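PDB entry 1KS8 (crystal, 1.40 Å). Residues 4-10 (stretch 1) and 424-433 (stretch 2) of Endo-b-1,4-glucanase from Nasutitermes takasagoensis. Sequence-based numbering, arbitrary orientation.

Stretch 1 (4-10) DYKQVLR
Stretch 2 (424-433) ALAALVALGY

The N-terminal helix (Tyr 5 to Arg 10, continuing onward) lies against the last helix of the chain (ending at Ala 430), nearly antiparallel: the N-to-C directions make 152° and the axes approach to 9.0 Å. Register is set where Leu 9 CA and Leu 425 CA stand 5.9 Å apart; stepping back from Leu 9 to Tyr 5 leads toward the C-terminal end of the second helix, where Tyr 5 meets Val 429. Both helices have ordinary phi/psi near -63/-40. Asp 4 (chi1 t) caps the first, its OD1 accepting from Gln 7 N at 3.2 Å. The second closes in a Schellman motif: Gly 432 (79/19) turns the chain, with Gly 432 N to Val 429 O at 3.0 Å and Tyr 433 N to Leu 428 O at 3.0 Å.

Tyr 5 (m, chi2 -61°) is the main bump. Its ring enters a hollow lined by Leu 425, Leu 428 and Tyr 433. CD1 of Leu 428 (rotamer m, t) lies over one face, 4.2 Å from the ring centroid and 20° off the normal, a CH-pi contact; Leu 425 CD2 is 4.0 Å from Tyr 5 CD1. At the ring edge the terminal carboxylate atom Tyr 433 OXT comes 3.0 Å from Tyr 5 CE2, where the ring hydrogens carry slight positive charge. CG2 of Val 429 (chi1 t) packs 3.8 Å from Tyr 5 CB.

Leu 425 (m, t) is the answering bump: its CD1 reaches Val 8 CG1 (chi1 t) at 3.5 Å and Leu 9 N at 4.0 Å. Leu 9 (t, p) extends CD2 to 4.2 Å from Ala 426 CA, close to the backbone beside a small methyl side chain.

No direct hydrogen bond crosses. Lys 6 (m, t, t, p) lays CG 3.8 Å from Val 429 CG1, and its NZ donates to water 1 at 2.8 Å, which donates to Val 429 O at 2.9 Å. Water 2 links NZ of Lys 6 (3.3 Å, weak) to Tyr 433 O (2.5 Å).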

ATOM      1  N   ASP A   4      -4.879  21.003   6.319  1.00 12.65           N
ATOM      2  CA  ASP A   4      -3.649  20.786   7.074  1.00 11.81           C
ATOM      3  C   ASP A   4      -3.067  19.446   6.624  1.00 11.47           C
ATOM      4  O   ASP A   4      -3.282  18.420   7.273  1.00 10.54           O
ATOM      5  CB  ASP A   4      -3.976  20.730   8.568  1.00 13.37           C
ATOM      6  CG  ASP A   4      -2.739  20.718   9.441  1.00 14.71           C
ATOM      7  OD1 ASP A   4      -1.633  20.464   8.920  1.00 15.54           O
ATOM      8  OD2 ASP A   4      -2.886  20.956  10.662  1.00 16.64           O
ATOM      9  N   TYR A   5      -2.331  19.458   5.515  1.00 10.82           N
ATOM     10  CA  TYR A   5      -1.745  18.230   4.980  1.00 10.20           C
ATOM     11  C   TYR A   5      -0.821  17.539   5.968  1.00 10.57           C
ATOM     12  O   TYR A   5      -0.732  16.312   5.984  1.00  9.93           O
ATOM     13  CB  TYR A   5      -0.984  18.517   3.682  1.00  9.39           C
ATOM     14  CG  TYR A   5      -1.842  19.116   2.597  1.00  9.90           C
ATOM     15  CD1 TYR A   5      -2.937  18.422   2.079  1.00  9.50           C
ATOM     16  CD2 TYR A   5      -1.576  20.389   2.101  1.00 11.50           C
ATOM     17  CE1 TYR A   5      -3.746  18.983   1.099  1.00  9.62           C
ATOM     18  CE2 TYR A   5      -2.377  20.960   1.125  1.00 11.25           C
ATOM     19  CZ  TYR A   5      -3.461  20.256   0.628  1.00 10.29           C
ATOM     20  OH  TYR A   5      -4.260  20.840  -0.324  1.00 11.10           O
ATOM     21  N   LYS A   6      -0.121  18.317   6.785  1.00  9.74           N
ATOM     22  CA  LYS A   6       0.772  17.729   7.774  1.00 10.06           C
ATOM     23  C   LYS A   6      -0.022  16.844   8.725  1.00  9.21           C
ATOM     24  O   LYS A   6       0.401  15.736   9.053  1.00  9.91           O
ATOM     25  CB  LYS A   6       1.490  18.818   8.571  1.00 10.89           C
ATOM     26  CG  LYS A   6       2.510  19.611   7.775  1.00 13.27           C
ATOM     27  CD  LYS A   6       3.182  20.663   8.650  1.00 15.26           C
ATOM     28  CE  LYS A   6       4.259  21.415   7.885  1.00 20.57           C
ATOM     29  NZ  LYS A   6       3.710  22.155   6.717  1.00 24.23           N
ATOM     30  N   GLN A   7      -1.181  17.325   9.166  1.00  9.92           N
ATOM     31  CA  GLN A   7      -1.992  16.537  10.080  1.00  8.85           C
ATOM     32  C   GLN A   7      -2.657  15.353   9.383  1.00  9.16           C
ATOM     33  O   GLN A   7      -2.845  14.308  10.001  1.00  8.84           O
ATOM     34  CB  GLN A   7      -3.049  17.407  10.769  1.00 11.24           C
ATOM     35  CG  GLN A   7      -3.826  16.660  11.853  1.00 10.67           C
ATOM     36  CD  GLN A   7      -2.919  16.035  12.905  1.00 10.91           C
ATOM     37  OE1 GLN A   7      -3.027  14.842  13.208  1.00 12.70           O
ATOM     38  NE2 GLN A   7      -2.026  16.837  13.470  1.00  9.70           N
ATOM     39  N   VAL A   8      -3.021  15.496   8.111  1.00  8.81           N
ATOM     40  CA  VAL A   8      -3.634  14.361   7.430  1.00  7.63           C
ATOM     41  C   VAL A   8      -2.572  13.267   7.303  1.00  8.74           C
ATOM     42  O   VAL A   8      -2.879  12.082   7.428  1.00  7.73           O
ATOM     43  CB  VAL A   8      -4.189  14.742   6.038  1.00  8.36           C
ATOM     44  CG1 VAL A   8      -4.878  13.536   5.408  1.00 10.66           C
ATOM     45  CG2 VAL A   8      -5.186  15.884   6.173  1.00 10.02           C
ATOM     46  N   LEU A   9      -1.320  13.669   7.076  1.00  8.10           N
ATOM     47  CA  LEU A   9      -0.216  12.710   6.977  1.00  7.14           C
ATOM     48  C   LEU A   9      -0.097  11.958   8.304  1.00  8.34           C
ATOM     49  O   LEU A   9       0.028  10.734   8.327  1.00  8.19           O
ATOM     50  CB  LEU A   9       1.103  13.432   6.663  1.00  8.73           C
ATOM     51  CG  LEU A   9       2.385  12.585   6.637  1.00  8.04           C
ATOM     52  CD1 LEU A   9       2.225  11.403   5.695  1.00 11.07           C
ATOM     53  CD2 LEU A   9       3.553  13.455   6.193  1.00 10.11           C
ATOM     54  N   ARG A  10      -0.137  12.694   9.411  1.00  7.67           N
ATOM     55  CA  ARG A  10      -0.060  12.069  10.727  1.00  7.81           C
ATOM     56  C   ARG A  10      -1.260  11.144  10.921  1.00  7.82           C
ATOM     57  O   ARG A  10      -1.134  10.068  11.505  1.00  7.57           O
ATOM     58  CB  ARG A  10      -0.052  13.130  11.828  1.00  9.13           C
ATOM     59  CG  ARG A  10       1.165  14.037  11.805  1.00 11.29           C
ATOM     60  CD  ARG A  10       1.081  15.110  12.886  1.00 15.50           C
ATOM     61  NE  ARG A  10       2.062  16.165  12.661  1.00 20.53           N
ATOM     62  CZ  ARG A  10       1.757  17.445  12.469  1.00 17.48           C
ATOM     63  NH1 ARG A  10       0.491  17.844  12.477  1.00 17.29           N
ATOM     64  NH2 ARG A  10       2.723  18.329  12.261  1.00 21.63           N
ATOM     65  N   ALA A 424       1.519  10.908  -1.349  1.00  7.10           N
ATOM     66  CA  ALA A 424       1.133  12.147  -2.018  1.00  7.99           C
ATOM     67  C   ALA A 424       1.053  13.273  -0.991  1.00  8.17           C
ATOM     68  O   ALA A 424       1.425  14.413  -1.275  1.00  8.86           O
ATOM     69  CB  ALA A 424      -0.216  11.975  -2.721  1.00  7.87           C
ATOM     70  N   LEU A 425       0.573  12.952   0.207  1.00  7.87           N
ATOM     71  CA  LEU A 425       0.476  13.951   1.264  1.00  8.92           C
ATOM     72  C   LEU A 425       1.873  14.429   1.639  1.00  8.88           C
ATOM     73  O   LEU A 425       2.096  15.623   1.833  1.00  9.54           O
ATOM     74  CB  LEU A 425      -0.226  13.363   2.491  1.00  8.76           C
ATOM     75  CG  LEU A 425      -1.733  13.146   2.345  1.00  8.34           C
ATOM     76  CD1 LEU A 425      -2.240  12.253   3.466  1.00  9.31           C
ATOM     77  CD2 LEU A 425      -2.440  14.496   2.357  1.00  9.31           C
ATOM     78  N   ALA A 426       2.816  13.496   1.742  1.00  8.52           N
ATOM     79  CA  ALA A 426       4.190  13.851   2.077  1.00  8.09           C
ATOM     80  C   ALA A 426       4.746  14.792   1.010  1.00  9.02           C
ATOM     81  O   ALA A 426       5.460  15.748   1.326  1.00  9.34           O
ATOM     82  CB  ALA A 426       5.048  12.594   2.168  1.00  8.42           C
ATOM     83  N   ALA A 427       4.418  14.521  -0.250  1.00  8.55           N
ATOM     84  CA  ALA A 427       4.880  15.354  -1.354  1.00  8.95           C
ATOM     85  C   ALA A 427       4.282  16.758  -1.257  1.00 10.40           C
ATOM     86  O   ALA A 427       4.985  17.753  -1.438  1.00 10.85           O
ATOM     87  CB  ALA A 427       4.505  14.712  -2.689  1.00  9.71           C
ATOM     88  N   LEU A 428       2.987  16.841  -0.968  1.00  9.95           N
ATOM     89  CA  LEU A 428       2.339  18.142  -0.853  1.00 10.69           C
ATOM     90  C   LEU A 428       2.964  18.955   0.275  1.00 11.17           C
ATOM     91  O   LEU A 428       3.152  20.162   0.141  1.00 12.26           O
ATOM     92  CB  LEU A 428       0.837  17.970  -0.623  1.00 11.27           C
ATOM     93  CG  LEU A 428       0.094  17.379  -1.828  1.00 11.94           C
ATOM     94  CD1 LEU A 428      -1.361  17.123  -1.464  1.00 12.31           C
ATOM     95  CD2 LEU A 428       0.192  18.329  -3.017  1.00 11.95           C
ATOM     96  N   VAL A 429       3.295  18.296   1.381  1.00 11.17           N
ATOM     97  CA  VAL A 429       3.919  18.991   2.499  1.00 11.72           C
ATOM     98  C   VAL A 429       5.314  19.460   2.095  1.00 12.16           C
ATOM     99  O   VAL A 429       5.714  20.585   2.403  1.00 12.48           O
ATOM    100  CB  VAL A 429       4.040  18.085   3.745  1.00 10.84           C
ATOM    101  CG1 VAL A 429       4.827  18.804   4.834  1.00 11.97           C
ATOM    102  CG2 VAL A 429       2.657  17.713   4.256  1.00 12.40           C
ATOM    103  N   ALA A 430       6.048  18.600   1.392  1.00 11.95           N
ATOM    104  CA  ALA A 430       7.401  18.932   0.951  1.00 12.64           C
ATOM    105  C   ALA A 430       7.406  20.133   0.012  1.00 13.51           C
ATOM    106  O   ALA A 430       8.368  20.906  -0.018  1.00 14.71           O
ATOM    107  CB  ALA A 430       8.033  17.729   0.259  1.00 12.55           C
ATOM    108  N   LEU A 431       6.327  20.284  -0.750  1.00 13.26           N
ATOM    109  CA  LEU A 431       6.194  21.381  -1.701  1.00 15.55           C
ATOM    110  C   LEU A 431       5.686  22.664  -1.047  1.00 16.34           C
ATOM    111  O   LEU A 431       5.570  23.699  -1.707  1.00 18.26           O
ATOM    112  CB  LEU A 431       5.256  20.965  -2.838  1.00 14.96           C
ATOM    113  CG  LEU A 431       5.753  19.813  -3.718  1.00 15.68           C
ATOM    114  CD1 LEU A 431       4.616  19.295  -4.583  1.00 15.60           C
ATOM    115  CD2 LEU A 431       6.915  20.284  -4.581  1.00 17.44           C
ATOM    116  N   GLY A 432       5.382  22.596   0.247  1.00 16.73           N
ATOM    117  CA  GLY A 432       4.902  23.764   0.967  1.00 19.59           C
ATOM    118  C   GLY A 432       3.436  24.104   0.753  1.00 21.88           C
ATOM    119  O   GLY A 432       3.011  25.231   1.020  1.00 21.25           O
ATOM    120  N   TYR A 433       2.661  23.133   0.279  1.00 22.81           N
ATOM    121  CA  TYR A 433       1.237  23.338   0.025  1.00 25.00           C
ATOM    122  C   TYR A 433       0.408  23.338   1.305  1.00 25.13           C
ATOM    123  O   TYR A 433       0.931  23.121   2.397  1.00 26.30           O
ATOM    124  CB  TYR A 433       0.720  22.252  -0.924  1.00 27.30           C
ATOM    125  CG  TYR A 433       1.152  22.431  -2.364  1.00 30.21           C
ATOM    126  CD1 TYR A 433       2.414  22.936  -2.681  1.00 32.49           C
ATOM    127  CD2 TYR A 433       0.304  22.079  -3.412  1.00 32.07           C
ATOM    128  CE1 TYR A 433       2.820  23.086  -4.004  1.00 33.12           C
ATOM    129  CE2 TYR A 433       0.702  22.223  -4.739  1.00 33.35           C
ATOM    130  CZ  TYR A 433       1.960  22.728  -5.028  1.00 33.59           C
ATOM    131  OH  TYR A 433       2.358  22.874  -6.338  1.00 33.84           O
ATOM    132  OXT TYR A 433      -0.815  23.565   1.181  1.00 15.76           O
TER
HETATM  133  O   HOH W   1       4.379  22.538   4.038  1.00 30.03           O
HETATM  134  O   HOH W   2       2.019  21.427   3.961  1.00 46.04           O